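Local coordinates for C-glycoside 3-oxidase (Microbacterium trichothecenolyticum, PDB 7DVE), which oxidises the hydroxyl at C3 of the sugar of C-glycosides such as isoorientin and mangiferin, using bound FAD and passing electrons to oxygen, at residues Ser17-Ala22 and Ser213-Val218. Residues are numbered along the deposited sequence; the frame is centred on the assembly and turned at random.
Sequences SGPAGA and SGSDVV. With FAD (flavin-adenine dinucleotide), chain C.
Ser215 meets Ser17 where the glycine-rich turn of a Rossmann-type FAD-binding motif (strand, turn, helix 19-31) lies against the first turn of helix 215-224. With OG anti to its own carbonyl carbon, Ser215 donates from OG to Ser17 O at 2.7 Å. The C=O...OG angle of 131° and a 19° tilt from the carbonyl plane place the donor to one side of the C=O direction. OG also lies against the Gly18-Pro19 peptide, 3.1 Å from Gly18 C, and has a second, weak partner in Gly122 O. An alanine here would probably leave Ser17 O without this donor. The tight apolar part is Ala22 against Val218, with CB to CG1 at 3.6 Å. Looser is the neighbouring pair, Pro19 CB to Val218 CG2 at 4.4 Å. Neither side opens to solvent, since all six touching residues are buried; Thr490 and Val494 of helix 490-510 pack on Pro19. Ser17 OG is hydrogen-bonded to OE1 of Glu41, a residue that binds FAD. Facing the cofactor, a CB on Gly18 would come within 2.4 Å of FAD O1P, a clash that glycine avoids, and Ala20 N makes a weak, nearly straight bond (167°) to FAD O1P at 3.4 Å.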
loop_
_atom_site.group_PDB
_atom_site.type_symbol
_atom_site.label_atom_id
_atom_site.label_comp_id
_atom_site.label_asym_id
_atom_site.label_seq_id
_atom_site.Cartn_x
_atom_site.Cartn_y
_atom_site.Cartn_z
ATOM N N SER A 17 9.701 -3.712 5.435
ATOM C CA SER A 17 10.564 -2.914 4.574
ATOM C C SER A 17 9.816 -2.340 3.373
ATOM O O SER A 17 10.441 -1.977 2.381
ATOM C CB SER A 17 11.761 -3.739 4.118
ATOM O OG SER A 17 11.396 -4.572 3.039
ATOM N N GLY A 18 8.491 -2.249 3.441
ATOM C CA GLY A 18 7.729 -1.513 2.463
ATOM C C GLY A 18 7.765 -0.027 2.767
ATOM O O GLY A 18 8.466 0.415 3.676
ATOM N N PRO A 19 6.991 0.770 2.027
ATOM C CA PRO A 19 7.098 2.240 2.154
ATOM C C PRO A 19 6.877 2.779 3.557
ATOM O O PRO A 19 7.375 3.870 3.859
ATOM C CB PRO A 19 6.020 2.754 1.193
ATOM C CG PRO A 19 5.793 1.615 0.217
ATOM C CD PRO A 19 6.074 0.348 0.957
ATOM N N ALA A 20 6.166 2.065 4.436
ATOM C CA ALA A 20 5.932 2.590 5.784
ATOM C C ALA A 20 7.174 2.451 6.664
ATOM O O ALA A 20 7.643 3.430 7.276
ATOM C CB ALA A 20 4.729 1.873 6.418
ATOM N N GLY A 21 7.728 1.239 6.734
ATOM C CA GLY A 21 8.979 1.057 7.452
ATOM C C GLY A 21 10.096 1.886 6.849
ATOM O O GLY A 21 10.896 2.495 7.576
ATOM N N ALA A 22 10.147 1.944 5.507
ATOM C CA ALA A 22 11.135 2.784 4.839
ATOM C C ALA A 22 10.950 4.251 5.199
ATOM O O ALA A 22 11.934 4.983 5.325
ATOM C CB ALA A 22 11.080 2.601 3.318
ATOM N N SER A 213 8.183 3.549 -8.409
ATOM C CA SER A 213 9.054 3.890 -7.289
ATOM C C SER A 213 8.560 3.211 -6.016
ATOM O O SER A 213 7.359 3.187 -5.747
ATOM C CB SER A 213 9.076 5.408 -7.072
ATOM O OG SER A 213 9.671 6.081 -8.167
ATOM N N GLY A 214 9.485 2.673 -5.225
ATOM C CA GLY A 214 9.113 1.954 -4.018
ATOM C C GLY A 214 9.996 2.225 -2.817
ATOM O O GLY A 214 10.440 3.357 -2.614
ATOM N N SER A 215 10.250 1.200 -1.995
ATOM C CA SER A 215 11.131 1.391 -0.845
ATOM C C SER A 215 12.548 1.770 -1.254
ATOM O O SER A 215 13.271 2.341 -0.436
ATOM C CB SER A 215 11.164 0.133 0.010
ATOM O OG SER A 215 9.868 -0.142 0.476
ATOM N N ASP A 216 12.972 1.448 -2.483
ATOM C CA ASP A 216 14.247 1.961 -2.966
ATOM C C ASP A 216 14.262 3.483 -2.937
ATOM O O ASP A 216 15.239 4.094 -2.491
ATOM C CB ASP A 216 14.520 1.463 -4.385
ATOM C CG ASP A 216 13.362 1.749 -5.335
ATOM O OD1 ASP A 216 12.214 1.707 -4.870
ATOM O OD2 ASP A 216 13.586 2.001 -6.535
ATOM N N VAL A 217 13.158 4.110 -3.353
ATOM C CA VAL A 217 13.115 5.566 -3.420
ATOM C C VAL A 217 12.859 6.171 -2.044
ATOM O O VAL A 217 13.445 7.205 -1.694
ATOM C CB VAL A 217 12.058 6.014 -4.444
ATOM C CG1 VAL A 217 11.985 7.548 -4.507
ATOM C CG2 VAL A 217 12.398 5.439 -5.799
ATOM N N VAL A 218 11.992 5.544 -1.250
ATOM C CA VAL A 218 11.724 6.039 0.097
ATOM C C VAL A 218 12.980 5.951 0.959
ATOM O O VAL A 218 13.332 6.899 1.667
ATOM C CB VAL A 218 10.544 5.279 0.732
ATOM C CG1 VAL A 218 10.211 5.894 2.079
ATOM C CG2 VAL A 218 9.332 5.323 -0.182
HETATM P PA FAD C . 3.886 -3.753 2.728
HETATM O O1A FAD C . 3.141 -5.035 2.734
HETATM O O2A FAD C . 4.038 -3.019 1.450
HETATM O O5B FAD C . 5.310 -4.166 3.364
HETATM C C5B FAD C . 5.341 -4.818 4.637
HETATM C C4B FAD C . 6.578 -5.672 4.745
HETATM O O4B FAD C . 6.550 -6.228 6.093
HETATM C C3B FAD C . 6.502 -6.884 3.795
HETATM O O3B FAD C . 7.714 -6.922 3.016
HETATM C C2B FAD C . 6.459 -8.052 4.792
HETATM O O2B FAD C . 7.184 -9.188 4.315
HETATM C C1B FAD C . 7.190 -7.491 5.995
HETATM N N9A FAD C . 6.869 -8.283 7.237
HETATM C C8A FAD C . 5.601 -8.537 7.602
HETATM N N7A FAD C . 5.621 -9.242 8.738
HETATM C C5A FAD C . 6.895 -9.439 9.084
HETATM C C6A FAD C . 7.439 -10.065 10.137
HETATM N N6A FAD C . 6.585 -10.610 11.003
HETATM N N1A FAD C . 8.770 -10.143 10.321
HETATM C C2A FAD C . 9.599 -9.545 9.370
HETATM N N3A FAD C . 9.008 -8.881 8.279
HETATM C C4A FAD C . 7.670 -8.842 8.159
HETATM N N1 FAD C . -1.223 1.090 -3.447
HETATM C C2 FAD C . -1.464 2.412 -3.779
HETATM O O2 FAD C . -1.494 3.236 -2.872
HETATM N N3 FAD C . -1.678 2.779 -5.118
HETATM C C4 FAD C . -1.600 1.804 -6.137
HETATM O O4 FAD C . -1.767 2.142 -7.314
HETATM C C4X FAD C . -1.357 0.480 -5.785
HETATM N N5 FAD C . -1.327 -0.516 -6.705
HETATM C C5X FAD C . -0.949 -1.772 -6.330
HETATM C C6 FAD C . -0.771 -2.788 -7.288
HETATM C C7 FAD C . -0.332 -4.061 -6.941
HETATM C C7M FAD C . -0.138 -5.154 -8.022
HETATM C C8 FAD C . -0.064 -4.347 -5.601
HETATM C C8M FAD C . 0.420 -5.754 -5.203
HETATM C C9 FAD C . -0.245 -3.346 -4.637
HETATM C C9A FAD C . -0.693 -2.059 -4.989
HETATM N N10 FAD C . -0.887 -1.095 -4.060
HETATM C C10 FAD C . -1.168 0.153 -4.439
HETATM C "C1'" FAD C . -0.770 -1.347 -2.595
HETATM C "C2'" FAD C . 0.579 -0.968 -1.972
HETATM O "O2'" FAD C . 1.583 -1.856 -2.491
HETATM C "C3'" FAD C . 0.495 -1.025 -0.410
HETATM O "O3'" FAD C . -0.490 -0.094 0.059
HETATM C "C4'" FAD C . 1.817 -0.607 0.235
HETATM O "O4'" FAD C . 2.860 -1.450 -0.230
HETATM C "C5'" FAD C . 1.727 -0.729 1.780
HETATM O "O5'" FAD C . 3.028 -0.550 2.374
HETATM P P FAD C . 3.440 -1.137 3.825
HETATM O O1P FAD C . 4.901 -1.017 4.083
HETATM O O2P FAD C . 2.485 -0.526 4.774
HETATM O O3P FAD C . 3.246 -2.743 3.802
#